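Local coordinates for Alpha/beta hydrolase (Streptomyces albidoflavus, PDB 6KSU), which probably catalyses macrolactamization of non-ribosomal peptides, coupling chain ends of opposite chirality as a stand-alone cyclase related to penicillin-binding proteins, at residues 102-107 against 126-131; 137-142 against 160-165; 448-453 against 460-465. All blocks are in the same frame, centred on the assembly; numbering follows the deposited sequence.

Interaction 1. Residues 102-107 against 126-131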
ATOM      1  N   LEU A 102     -10.196   6.593 -21.042  1.00 32.26           N
ATOM      2  CA  LEU A 102      -9.639   5.318 -20.600  1.00 37.21           C
ATOM      3  C   LEU A 102     -10.752   4.415 -20.098  1.00 35.22           C
ATOM      4  O   LEU A 102     -11.602   4.843 -19.313  1.00 33.41           O
ATOM      5  CB  LEU A 102      -8.590   5.518 -19.494  1.00 32.55           C
ATOM      6  CG  LEU A 102      -7.933   4.233 -18.991  1.00 33.56           C
ATOM      7  CD1 LEU A 102      -6.869   3.769 -19.958  1.00 33.03           C
ATOM      8  CD2 LEU A 102      -7.338   4.439 -17.599  1.00 34.72           C
ATOM      9  N   ASP A 103     -10.721   3.159 -20.523  1.00 30.06           N
ATOM     10  CA  ASP A 103     -11.793   2.221 -20.232  1.00 35.97           C
ATOM     11  C   ASP A 103     -11.378   1.245 -19.138  1.00 32.65           C
ATOM     12  O   ASP A 103     -10.399   0.509 -19.288  1.00 29.11           O
ATOM     13  CB  ASP A 103     -12.197   1.469 -21.497  1.00 39.77           C
ATOM     14  CG  ASP A 103     -13.659   1.117 -21.514  1.00 43.51           C
ATOM     15  OD1 ASP A 103     -14.099   0.360 -20.615  1.00 48.18           O
ATOM     16  OD2 ASP A 103     -14.364   1.604 -22.423  1.00 55.35           O
ATOM     17  N   LEU A 104     -12.159   1.215 -18.061  1.00 31.84           N
ATOM     18  CA  LEU A 104     -11.805   0.440 -16.879  1.00 36.34           C
ATOM     19  C   LEU A 104     -11.796  -1.054 -17.169  1.00 34.20           C
ATOM     20  O   LEU A 104     -11.078  -1.807 -16.510  1.00 31.74           O
ATOM     21  CB  LEU A 104     -12.790   0.796 -15.765  1.00 35.18           C
ATOM     22  CG  LEU A 104     -12.406   1.071 -14.311  1.00 38.33           C
ATOM     23  CD1 LEU A 104     -11.093   1.830 -14.156  1.00 29.12           C
ATOM     24  CD2 LEU A 104     -13.548   1.857 -13.677  1.00 30.38           C
ATOM     25  N   ASP A 105     -12.559  -1.487 -18.171  1.00 36.73           N
ATOM     26  CA  ASP A 105     -12.627  -2.873 -18.599  1.00 30.94           C
ATOM     27  C   ASP A 105     -11.972  -3.072 -19.956  1.00 35.82           C
ATOM     28  O   ASP A 105     -12.273  -4.048 -20.646  1.00 35.89           O
ATOM     29  CB  ASP A 105     -14.077  -3.348 -18.635  1.00 30.37           C
ATOM     30  CG  ASP A 105     -14.701  -3.397 -17.255  1.00 37.12           C
ATOM     31  OD1 ASP A 105     -13.962  -3.694 -16.286  1.00 34.59           O
ATOM     32  OD2 ASP A 105     -15.922  -3.146 -17.139  1.00 47.92           O
ATOM     33  N   ASP A 106     -11.085  -2.159 -20.358  1.00 35.68           N
ATOM     34  CA  ASP A 106     -10.444  -2.540 -21.612  1.00 40.70           C
ATOM     35  C   ASP A 106      -9.250  -3.462 -21.357  1.00 44.35           C
ATOM     36  O   ASP A 106      -8.510  -3.277 -20.381  1.00 41.67           O
ATOM     37  CB  ASP A 106      -9.982  -1.312 -22.378  1.00 43.99           C
ATOM     38  CG  ASP A 106     -10.963  -0.909 -23.460  1.00 55.58           C
ATOM     39  OD1 ASP A 106     -11.943  -1.659 -23.680  1.00 60.19           O
ATOM     40  OD2 ASP A 106     -10.763   0.157 -24.082  1.00 61.31           O
ATOM     41  N   PRO A 107      -9.060  -4.454 -22.225  1.00 44.96           N
ATOM     42  CA  PRO A 107      -7.893  -5.332 -22.095  1.00 42.89           C
ATOM     43  C   PRO A 107      -6.607  -4.596 -22.427  1.00 42.53           C
ATOM     44  O   PRO A 107      -6.543  -3.822 -23.384  1.00 51.05           O
ATOM     45  CB  PRO A 107      -8.172  -6.450 -23.107  1.00 42.10           C
ATOM     46  CG  PRO A 107      -9.650  -6.375 -23.372  1.00 48.39           C
ATOM     47  CD  PRO A 107      -9.998  -4.924 -23.256  1.00 44.96           C
ATOM     48  N   ALA A 126      -5.701  -9.009 -19.187  1.00 35.56           N
ATOM     49  CA  ALA A 126      -6.076  -8.360 -17.938  1.00 32.27           C
ATOM     50  C   ALA A 126      -6.548  -6.927 -18.206  1.00 31.17           C
ATOM     51  O   ALA A 126      -6.344  -6.377 -19.286  1.00 33.10           O
ATOM     52  CB  ALA A 126      -4.909  -8.385 -16.944  1.00 27.58           C
ATOM     53  N   THR A 127      -7.173  -6.312 -17.198  1.00 28.39           N
ATOM     54  CA  THR A 127      -7.787  -4.999 -17.337  1.00 24.47           C
ATOM     55  C   THR A 127      -7.262  -3.988 -16.316  1.00 26.87           C
ATOM     56  O   THR A 127      -6.812  -4.330 -15.214  1.00 22.44           O
ATOM     57  CB  THR A 127      -9.302  -5.108 -17.209  1.00 26.99           C
ATOM     58  OG1 THR A 127      -9.648  -5.569 -15.900  1.00 22.37           O
ATOM     59  CG2 THR A 127      -9.848  -6.101 -18.266  1.00 33.18           C
ATOM     60  N   VAL A 128      -7.354  -2.716 -16.700  1.00 27.16           N
ATOM     61  CA  VAL A 128      -7.122  -1.622 -15.756  1.00 26.97           C
ATOM     62  C   VAL A 128      -7.881  -1.857 -14.447  1.00 26.20           C
ATOM     63  O   VAL A 128      -7.327  -1.692 -13.355  1.00 22.03           O
ATOM     64  CB  VAL A 128      -7.498  -0.275 -16.413  1.00 31.84           C
ATOM     65  CG1 VAL A 128      -7.491   0.862 -15.391  1.00 30.88           C
ATOM     66  CG2 VAL A 128      -6.540   0.032 -17.553  1.00 27.22           C
ATOM     67  N   ARG A 129      -9.144  -2.281 -14.526  1.00 22.80           N
ATOM     68  CA  ARG A 129      -9.892  -2.530 -13.293  1.00 25.66           C
ATOM     69  C   ARG A 129      -9.225  -3.600 -12.427  1.00 26.79           C
ATOM     70  O   ARG A 129      -9.182  -3.476 -11.195  1.00 20.66           O
ATOM     71  CB  ARG A 129     -11.327  -2.944 -13.606  1.00 26.49           C
ATOM     72  CG  ARG A 129     -12.229  -2.958 -12.368  1.00 29.62           C
ATOM     73  CD  ARG A 129     -13.519  -3.734 -12.606  1.00 28.96           C
ATOM     74  NE  ARG A 129     -14.310  -3.127 -13.680  1.00 28.62           N
ATOM     75  CZ  ARG A 129     -14.935  -1.949 -13.589  1.00 32.37           C
ATOM     76  NH1 ARG A 129     -14.876  -1.232 -12.468  1.00 31.29           N
ATOM     77  NH2 ARG A 129     -15.630  -1.488 -14.624  1.00 30.27           N
ATOM     78  N   GLN A 130      -8.721  -4.672 -13.054  1.00 20.72           N
ATOM     79  CA  GLN A 130      -8.026  -5.702 -12.295  1.00 25.07           C
ATOM     80  C   GLN A 130      -6.696  -5.203 -11.757  1.00 21.87           C
ATOM     81  O   GLN A 130      -6.285  -5.612 -10.671  1.00 17.55           O
ATOM     82  CB  GLN A 130      -7.794  -6.940 -13.161  1.00 23.05           C
ATOM     83  CG  GLN A 130      -9.077  -7.609 -13.646  1.00 26.65           C
ATOM     84  CD  GLN A 130      -8.826  -8.579 -14.787  1.00 30.03           C
ATOM     85  OE1 GLN A 130      -7.833  -8.466 -15.502  1.00 28.59           O
ATOM     86  NE2 GLN A 130      -9.735  -9.532 -14.971  1.00 26.57           N
ATOM     87  N   LEU A 131      -5.982  -4.380 -12.531  1.00 22.81           N
ATOM     88  CA  LEU A 131      -4.723  -3.832 -12.041  1.00 25.10           C
ATOM     89  C   LEU A 131      -4.956  -2.999 -10.783  1.00 21.88           C
ATOM     90  O   LEU A 131      -4.328  -3.237  -9.745  1.00 21.56           O
ATOM     91  CB  LEU A 131      -4.035  -3.007 -13.127  1.00 23.45           C
ATOM     92  CG  LEU A 131      -3.475  -3.744 -14.354  1.00 21.97           C
ATOM     93  CD1 LEU A 131      -2.893  -2.710 -15.304  1.00 25.97           C
ATOM     94  CD2 LEU A 131      -2.421  -4.741 -13.990  1.00 26.76           C
TER
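Leu-104 and Arg-129 face each other with their CA atoms 5.0 Å apart, where a type I beta turn from Asp-103 to Asp-106 meets the first turn of the helix starting at Val-128. Leu-104 O takes the hydrogen of Arg-129 N at 2.8 Å, satisfying a first-turn amide of the helix. The next amide, Gln-130 N, bonds to Thr-127 OG1 in a capping box completed by Thr-127 N and Gln-130 OE1. Bent at chi3 (-61°), Arg-129 presents its guanidinium side-on to Asp-105. Arg-129 NE meets Asp-105 OD1 at 2.7 Å on its syn side, while Arg-129 NH2 reaches Asp-105 OD2 at 3.0 Å in a nearly straight bond (176°). The carboxylate and guanidinium planes are 55° apart, so OD2, though in the guanidinium plane, is met from above its own carboxylate plane. Leu-104 CG lies over one guanidinium face, toward its rim, with Leu-104 CD2 3.6 Å from Arg-129 NH1. Leu-104 CD1 turns to Val-128 CG1 (3.9 Å); Val-128 also packs on Val-93 of helix 85-98 and Leu-182 of helix 176-189. Held by both carboxylate oxygens and the leucine, the arginine is restrained, and Asp-105 would be expected to stay ionised.

Interaction 2. Residues 137-142 against 160-165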
ATOM      1  N   GLY A 137      -3.347 -11.002 -11.516  1.00 28.22           N
ATOM      2  CA  GLY A 137      -2.431 -12.112 -11.601  1.00 30.88           C
ATOM      3  C   GLY A 137      -1.009 -11.729 -11.925  1.00 34.29           C
ATOM      4  O   GLY A 137      -0.210 -12.606 -12.266  1.00 39.19           O
ATOM      5  N   VAL A 138      -0.669 -10.451 -11.828  1.00 27.72           N
ATOM      6  CA  VAL A 138       0.709 -10.008 -11.997  1.00 27.85           C
ATOM      7  C   VAL A 138       1.504 -10.333 -10.735  1.00 23.87           C
ATOM      8  O   VAL A 138       1.012 -10.177  -9.609  1.00 23.34           O
ATOM      9  CB  VAL A 138       0.749  -8.500 -12.320  1.00 29.70           C
ATOM     10  CG1 VAL A 138       2.059  -8.145 -12.992  1.00 32.14           C
ATOM     11  CG2 VAL A 138      -0.443  -8.097 -13.211  1.00 24.10           C
ATOM     12  N   VAL A 139       2.740 -10.788 -10.921  1.00 18.92           N
ATOM     13  CA  VAL A 139       3.656 -10.999  -9.805  1.00 25.16           C
ATOM     14  C   VAL A 139       3.942  -9.663  -9.108  1.00 25.05           C
ATOM     15  O   VAL A 139       3.657  -8.586  -9.645  1.00 20.70           O
ATOM     16  CB  VAL A 139       4.963 -11.664 -10.274  1.00 24.01           C
ATOM     17  CG1 VAL A 139       4.693 -13.066 -10.819  1.00 23.55           C
ATOM     18  CG2 VAL A 139       5.628 -10.815 -11.333  1.00 29.13           C
ATOM     19  N   ASP A 140       4.531  -9.724  -7.920  1.00 22.05           N
ATOM     20  CA  ASP A 140       4.728  -8.511  -7.134  1.00 25.21           C
ATOM     21  C   ASP A 140       5.898  -7.676  -7.663  1.00 25.80           C
ATOM     22  O   ASP A 140       5.727  -6.490  -7.961  1.00 27.02           O
ATOM     23  CB  ASP A 140       4.907  -8.876  -5.658  1.00 24.00           C
ATOM     24  CG  ASP A 140       5.122  -7.646  -4.763  1.00 30.69           C
ATOM     25  OD1 ASP A 140       4.795  -6.508  -5.185  1.00 25.35           O
ATOM     26  OD2 ASP A 140       5.621  -7.823  -3.630  1.00 36.41           O
ATOM     27  N   SER A 141       7.069  -8.283  -7.850  1.00 25.80           N
ATOM     28  CA  SER A 141       8.279  -7.563  -8.227  1.00 27.13           C
ATOM     29  C   SER A 141       8.937  -8.206  -9.434  1.00 35.46           C
ATOM     30  O   SER A 141       9.077  -9.432  -9.495  1.00 38.11           O
ATOM     31  CB  SER A 141       9.282  -7.539  -7.073  1.00 27.18           C
ATOM     32  OG  SER A 141       8.626  -7.192  -5.871  1.00 38.78           O
ATOM     33  N   ILE A 142       9.370  -7.361 -10.374  1.00 43.04           N
ATOM     34  CA  ILE A 142      10.085  -7.764 -11.583  1.00 47.58           C
ATOM     35  C   ILE A 142      11.299  -6.853 -11.747  1.00 55.48           C
ATOM     36  O   ILE A 142      11.155  -5.625 -11.739  1.00 54.68           O
ATOM     37  CB  ILE A 142       9.185  -7.672 -12.832  1.00 46.65           C
ATOM     38  CG1 ILE A 142       8.222  -8.849 -12.899  1.00 45.57           C
ATOM     39  CG2 ILE A 142      10.013  -7.623 -14.098  1.00 51.68           C
ATOM     40  CD1 ILE A 142       7.270  -8.763 -14.067  1.00 44.03           C
ATOM     41  N   ALA A 160       5.602  -8.657 -19.904  1.00 42.07           N
ATOM     42  CA  ALA A 160       4.974  -9.651 -20.763  1.00 45.62           C
ATOM     43  C   ALA A 160       5.768 -10.951 -20.777  1.00 49.40           C
ATOM     44  O   ALA A 160       5.182 -12.041 -20.790  1.00 56.64           O
ATOM     45  CB  ALA A 160       4.813  -9.089 -22.176  1.00 44.89           C
ATOM     46  N   ARG A 161       7.097 -10.862 -20.752  1.00 47.71           N
ATOM     47  CA  ARG A 161       7.945 -12.053 -20.677  1.00 53.52           C
ATOM     48  C   ARG A 161       8.071 -12.590 -19.253  1.00 53.53           C
ATOM     49  O   ARG A 161       9.144 -13.020 -18.826  1.00 58.34           O
ATOM     50  CB  ARG A 161       9.318 -11.743 -21.276  1.00 56.77           C
ATOM     51  CG  ARG A 161      10.110 -10.652 -20.563  1.00 58.47           C
ATOM     52  CD  ARG A 161      11.395 -10.283 -21.304  1.00 64.50           C
ATOM     53  NE  ARG A 161      11.216  -9.120 -22.175  1.00 63.97           N
ATOM     54  CZ  ARG A 161      11.893  -7.980 -22.064  1.00 62.68           C
ATOM     55  NH1 ARG A 161      12.808  -7.834 -21.115  1.00 56.93           N
ATOM     56  NH2 ARG A 161      11.654  -6.981 -22.908  1.00 62.14           N
ATOM     57  N   GLN A 162       6.978 -12.579 -18.493  1.00 53.03           N
ATOM     58  CA  GLN A 162       6.983 -13.040 -17.120  1.00 51.83           C
ATOM     59  C   GLN A 162       5.719 -13.865 -16.931  1.00 45.59           C
ATOM     60  O   GLN A 162       4.618 -13.377 -17.233  1.00 45.73           O
ATOM     61  CB  GLN A 162       7.017 -11.889 -16.113  1.00 51.86           C
ATOM     62  CG  GLN A 162       7.438 -12.300 -14.729  1.00 49.65           C
ATOM     63  CD  GLN A 162       8.917 -12.614 -14.651  1.00 60.90           C
ATOM     64  OE1 GLN A 162       9.736 -11.990 -15.336  1.00 61.28           O
ATOM     65  NE2 GLN A 162       9.271 -13.588 -13.813  1.00 55.72           N
ATOM     66  N   PRO A 163       5.833 -15.093 -16.437  1.00 43.84           N
ATOM     67  CA  PRO A 163       4.634 -15.914 -16.230  1.00 45.48           C
ATOM     68  C   PRO A 163       3.674 -15.253 -15.253  1.00 42.85           C
ATOM     69  O   PRO A 163       4.077 -14.737 -14.211  1.00 36.93           O
ATOM     70  CB  PRO A 163       5.195 -17.232 -15.677  1.00 47.13           C
ATOM     71  CG  PRO A 163       6.554 -16.900 -15.169  1.00 48.67           C
ATOM     72  CD  PRO A 163       7.064 -15.780 -16.024  1.00 47.66           C
ATOM     73  N   ALA A 164       2.395 -15.261 -15.608  1.00 47.28           N
ATOM     74  CA  ALA A 164       1.372 -14.759 -14.710  1.00 40.12           C
ATOM     75  C   ALA A 164       1.222 -15.684 -13.504  1.00 43.11           C
ATOM     76  O   ALA A 164       1.737 -16.809 -13.464  1.00 45.69           O
ATOM     77  CB  ALA A 164       0.038 -14.628 -15.443  1.00 38.46           C
ATOM     78  N   LEU A 165       0.479 -15.201 -12.515  1.00 38.43           N
ATOM     79  CA  LEU A 165       0.302 -15.933 -11.270  1.00 38.04           C
ATOM     80  C   LEU A 165      -0.832 -16.947 -11.371  1.00 41.23           C
ATOM     81  O   LEU A 165      -0.770 -18.015 -10.749  1.00 39.65           O
ATOM     82  CB  LEU A 165       0.042 -14.925 -10.152  1.00 32.90           C
ATOM     83  CG  LEU A 165       0.621 -15.028  -8.762  1.00 30.22           C
ATOM     84  CD1 LEU A 165       1.989 -15.670  -8.785  1.00 35.21           C
ATOM     85  CD2 LEU A 165       0.726 -13.615  -8.217  1.00 25.56           C
TER
HETATM   86  O   HOH W   1       3.221 -11.666 -13.794  1.00 29.51           O
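Leu-165 N donates to Gly-137 O at 2.7 Å, in the carbonyl plane. The same oxygen is also approached by Leu-165 CB, 3.1 Å away, so the start of the leucine side chain lies close against the glycine carbonyl. Further along, a water takes over as the link: it accepts from Val-139 N at 3.0 Å and donates to Pro-163 O at 3.2 Å, bridging two backbones that run in roughly opposed directions, 141° apart. Gly-137 has a positive phi (78°), a conformation that glycine takes readily. The two segments are loops of the beta-lactamase-like domain, one following helix 128-132 and the other helix 153-160. Next to them, Asp-140 OD1 accepts from the backbone N of Asn-176, probably the asparagine of the (S/Y)xN motif of this family, and Asp-140 OD2 forms a salt bridge with Arg-466 of the C-terminal barrel. The methyl Leu-165 CD2 lies against the carbonyl oxygen Val-138 O at 3.7 Å, and Leu-165 CD1 meets Val-139 CG1 at 4.3 Å. Gln-162 and Ile-142 lie alongside each other, running opposite ways, with Gln-162 CG 3.6 Å from Ile-142 CD1; a bend at chi2 (73°) turns the glutamine chain beyond its touching methylene. Val-139 stands roughly perpendicular to the same glutamine, its CG2 4.1 Å from Gln-162 CG.

Interaction 3. Residues 448-453 against 460-465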
ATOM      1  N   ARG A 448      -3.612 -18.766   3.937  1.00 26.53           N
ATOM      2  CA  ARG A 448      -4.584 -19.768   3.519  1.00 30.56           C
ATOM      3  C   ARG A 448      -4.163 -20.368   2.187  1.00 23.66           C
ATOM      4  O   ARG A 448      -3.374 -19.798   1.432  1.00 21.29           O
ATOM      5  CB  ARG A 448      -6.002 -19.211   3.382  1.00 30.43           C
ATOM      6  CG  ARG A 448      -6.160 -18.189   2.236  1.00 32.09           C
ATOM      7  CD  ARG A 448      -7.609 -17.818   2.047  1.00 28.05           C
ATOM      8  NE  ARG A 448      -7.775 -16.858   0.973  1.00 32.28           N
ATOM      9  CZ  ARG A 448      -8.937 -16.316   0.634  1.00 35.81           C
ATOM     10  NH1 ARG A 448     -10.045 -16.637   1.289  1.00 33.05           N
ATOM     11  NH2 ARG A 448      -8.985 -15.448  -0.365  1.00 35.74           N
ATOM     12  N   PHE A 449      -4.665 -21.566   1.942  1.00 25.51           N
ATOM     13  CA  PHE A 449      -4.641 -22.173   0.622  1.00 27.59           C
ATOM     14  C   PHE A 449      -5.908 -21.825  -0.136  1.00 23.37           C
ATOM     15  O   PHE A 449      -6.972 -21.606   0.447  1.00 24.95           O
ATOM     16  CB  PHE A 449      -4.486 -23.685   0.734  1.00 29.83           C
ATOM     17  CG  PHE A 449      -3.207 -24.079   1.393  1.00 27.62           C
ATOM     18  CD1 PHE A 449      -2.043 -24.149   0.660  1.00 28.33           C
ATOM     19  CD2 PHE A 449      -3.156 -24.287   2.756  1.00 32.03           C
ATOM     20  CE1 PHE A 449      -0.853 -24.475   1.277  1.00 37.91           C
ATOM     21  CE2 PHE A 449      -1.975 -24.606   3.374  1.00 29.49           C
ATOM     22  CZ  PHE A 449      -0.824 -24.701   2.637  1.00 30.17           C
ATOM     23  N   VAL A 450      -5.774 -21.755  -1.451  1.00 22.70           N
ATOM     24  CA  VAL A 450      -6.879 -21.437  -2.342  1.00 26.10           C
ATOM     25  C   VAL A 450      -6.921 -22.484  -3.446  1.00 25.05           C
ATOM     26  O   VAL A 450      -5.880 -22.833  -4.019  1.00 26.17           O
ATOM     27  CB  VAL A 450      -6.739 -20.015  -2.926  1.00 24.50           C
ATOM     28  CG1 VAL A 450      -7.921 -19.682  -3.839  1.00 23.83           C
ATOM     29  CG2 VAL A 450      -6.638 -19.020  -1.788  1.00 21.96           C
ATOM     30  N   ARG A 451      -8.115 -22.995  -3.717  1.00 25.71           N
ATOM     31  CA  ARG A 451      -8.391 -23.910  -4.815  1.00 29.77           C
ATOM     32  C   ARG A 451      -9.138 -23.168  -5.915  1.00 31.34           C
ATOM     33  O   ARG A 451      -9.882 -22.219  -5.647  1.00 31.94           O
ATOM     34  CB  ARG A 451      -9.247 -25.097  -4.352  1.00 28.94           C
ATOM     35  CG  ARG A 451      -8.616 -25.949  -3.247  1.00 33.29           C
ATOM     36  CD  ARG A 451      -9.629 -26.855  -2.541  1.00 31.45           C
ATOM     37  NE  ARG A 451      -9.223 -27.118  -1.165  1.00 34.25           N
ATOM     38  CZ  ARG A 451      -8.373 -28.080  -0.819  1.00 31.79           C
ATOM     39  NH1 ARG A 451      -7.853 -28.854  -1.764  1.00 26.62           N
ATOM     40  NH2 ARG A 451      -8.035 -28.260   0.460  1.00 37.41           N
ATOM     41  N   GLU A 452      -8.936 -23.616  -7.157  1.00 29.65           N
ATOM     42  CA  GLU A 452      -9.732 -23.103  -8.266  1.00 36.38           C
ATOM     43  C   GLU A 452     -11.140 -23.682  -8.273  1.00 32.36           C
ATOM     44  O   GLU A 452     -12.064 -23.028  -8.760  1.00 35.38           O
ATOM     45  CB  GLU A 452      -9.047 -23.387  -9.604  1.00 33.97           C
ATOM     46  CG  GLU A 452      -7.683 -22.767  -9.700  1.00 43.29           C
ATOM     47  CD  GLU A 452      -7.053 -22.884 -11.077  1.00 50.48           C
ATOM     48  OE1 GLU A 452      -7.715 -22.534 -12.076  1.00 54.02           O
ATOM     49  OE2 GLU A 452      -5.875 -23.313 -11.145  1.00 53.08           O
ATOM     50  N   HIS A 453     -11.321 -24.890  -7.744  1.00 27.70           N
ATOM     51  CA  HIS A 453     -12.620 -25.517  -7.697  1.00 30.19           C
ATOM     52  C   HIS A 453     -12.754 -26.303  -6.400  1.00 27.66           C
ATOM     53  O   HIS A 453     -11.778 -26.912  -5.950  1.00 28.77           O
ATOM     54  CB  HIS A 453     -12.820 -26.439  -8.910  1.00 35.95           C
ATOM     55  CG  HIS A 453     -14.173 -27.079  -8.974  1.00 42.38           C
ATOM     56  ND1 HIS A 453     -14.523 -28.151  -8.183  1.00 32.17           N
ATOM     57  CD2 HIS A 453     -15.256 -26.812  -9.747  1.00 42.32           C
ATOM     58  CE1 HIS A 453     -15.770 -28.499  -8.444  1.00 38.49           C
ATOM     59  NE2 HIS A 453     -16.237 -27.708  -9.395  1.00 36.15           N
ATOM     60  N   LEU A 460      -3.193 -22.320  -4.844  1.00 30.33           N
ATOM     61  CA  LEU A 460      -2.608 -21.091  -4.331  1.00 33.12           C
ATOM     62  C   LEU A 460      -2.365 -21.179  -2.837  1.00 28.07           C
ATOM     63  O   LEU A 460      -3.155 -21.770  -2.093  1.00 25.05           O
ATOM     64  CB  LEU A 460      -3.507 -19.877  -4.595  1.00 37.32           C
ATOM     65  CG  LEU A 460      -3.484 -19.391  -6.029  1.00 33.95           C
ATOM     66  CD1 LEU A 460      -4.224 -18.064  -6.103  1.00 37.14           C
ATOM     67  CD2 LEU A 460      -2.033 -19.271  -6.467  1.00 34.92           C
ATOM     68  N   LEU A 461      -1.273 -20.559  -2.419  1.00 25.65           N
ATOM     69  CA  LEU A 461      -1.029 -20.173  -1.041  1.00 28.32           C
ATOM     70  C   LEU A 461      -1.027 -18.647  -0.988  1.00 29.51           C
ATOM     71  O   LEU A 461      -0.329 -18.002  -1.781  1.00 32.47           O
ATOM     72  CB  LEU A 461       0.313 -20.770  -0.592  1.00 32.64           C
ATOM     73  CG  LEU A 461       1.033 -20.542   0.733  1.00 39.23           C
ATOM     74  CD1 LEU A 461       2.060 -21.677   0.921  1.00 28.07           C
ATOM     75  CD2 LEU A 461       1.694 -19.145   0.867  1.00 32.70           C
ATOM     76  N   GLN A 462      -1.828 -18.054  -0.095  1.00 25.28           N
ATOM     77  CA  GLN A 462      -1.712 -16.618   0.098  1.00 28.94           C
ATOM     78  C   GLN A 462      -1.579 -16.258   1.576  1.00 26.85           C
ATOM     79  O   GLN A 462      -2.157 -16.906   2.454  1.00 27.69           O
ATOM     80  CB  GLN A 462      -2.871 -15.839  -0.590  1.00 27.42           C
ATOM     81  CG  GLN A 462      -4.255 -16.070  -0.085  1.00 33.13           C
ATOM     82  CD  GLN A 462      -5.306 -15.348  -0.918  1.00 28.19           C
ATOM     83  OE1 GLN A 462      -6.476 -15.351  -0.563  1.00 27.41           O
ATOM     84  NE2 GLN A 462      -4.893 -14.726  -2.029  1.00 27.38           N
ATOM     85  N   TYR A 463      -0.776 -15.216   1.820  1.00 21.88           N
ATOM     86  CA  TYR A 463      -0.483 -14.619   3.124  1.00 23.43           C
ATOM     87  C   TYR A 463       0.105 -13.236   2.891  1.00 24.21           C
ATOM     88  O   TYR A 463       0.758 -12.999   1.872  1.00 24.69           O
ATOM     89  CB  TYR A 463       0.514 -15.457   3.946  1.00 25.75           C
ATOM     90  CG  TYR A 463       1.973 -15.349   3.503  1.00 26.54           C
ATOM     91  CD1 TYR A 463       2.870 -14.521   4.186  1.00 26.94           C
ATOM     92  CD2 TYR A 463       2.460 -16.085   2.419  1.00 27.27           C
ATOM     93  CE1 TYR A 463       4.210 -14.431   3.808  1.00 26.55           C
ATOM     94  CE2 TYR A 463       3.802 -15.992   2.017  1.00 30.58           C
ATOM     95  CZ  TYR A 463       4.673 -15.160   2.729  1.00 36.80           C
ATOM     96  OH  TYR A 463       6.001 -15.042   2.369  1.00 41.73           O
ATOM     97  N   GLY A 464      -0.084 -12.345   3.865  1.00 24.22           N
ATOM     98  CA  GLY A 464       0.335 -10.953   3.690  1.00 28.07           C
ATOM     99  C   GLY A 464      -0.212 -10.319   2.416  1.00 24.44           C
ATOM    100  O   GLY A 464       0.427  -9.451   1.821  1.00 27.70           O
ATOM    101  N   GLY A 465      -1.382 -10.773   1.964  1.00 28.10           N
ATOM    102  CA  GLY A 465      -1.998 -10.284   0.743  1.00 20.06           C
ATOM    103  C   GLY A 465      -1.296 -10.648  -0.548  1.00 21.18           C
ATOM    104  O   GLY A 465      -1.728 -10.190  -1.606  1.00 19.12           O
TER
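A beta hairpin of the C-terminal antiparallel barrel brings Arg-448, Phe-449 and Val-450 opposite Gln-462, Leu-461 and Leu-460. Arg-448 with Gln-462 and Val-450 with Leu-460 are hydrogen-bonded pairs flanking the non-hydrogen-bonded pair of Phe-449 and Leu-461. Arg-448 N to Gln-462 O and Gln-462 N to Arg-448 O both measure 2.8 Å, while Val-450 N reaches Leu-460 O at 2.7 Å and the return bond, Leu-460 N to Val-450 O, is 2.9 Å. The strand segments diverge from exact antiparallelism, their directions 143° apart.

On the face carrying Arg-448 and Gln-462, both side chains leave the backbone with CG between the N and the carbonyl carbon (chi1 67° and 64°) and then run extended, side by side and pointing the same way. This places OE1 at the NE/NH2 edge of the guanidinium, with amide and guanidinium nearly coplanar. OE1 accepts from both nitrogens, although the distances, 2.5 Å each from Arg-448 NE and NH2 to Gln-462 OE1, are unusually short and their exact values doubtful. Val-450 CB packs on Leu-460 CB at 3.6 Å beside them. On the other face, Phe-449 CE1 meets Leu-461 CD1 at 4.1 Å, and the ring also meets Phe-433 and, edge-to-face, His-392.

Strand 445-451 lies between strands 432-437 and 458-463, and strand 466-470 borders the latter; Arg-448 and Gln-462 touch Phe-302, and Leu-460 touches Phe-166 and Ala-171, joining the barrel to loops of the beta-lactamase-like domain.

How the interactions relate
Interactions 1, 2 and 3 follow one another along the chain and run from the helical part of the beta-lactamase-like domain to the C-terminal barrel. Interactions 1 and 2, with centres about 17 Å apart, touch through Leu-131 CD2 and Val-138 CG2 at 4.0 Å. Interaction 3 also lies about 17 Å from interaction 2 between centres, with nearest atoms about 5 Å apart, but stays about 11 Å from interaction 1 at nearest atoms. Interactions 2 and 3 probably border the active site from different domains, each reaching into the other: Asp-140 N bonds to Asn-398 OD1 of the barrel, and Gly-465 shares a backbone bond with Tyr-174 of the probable (S/Y)xN motif.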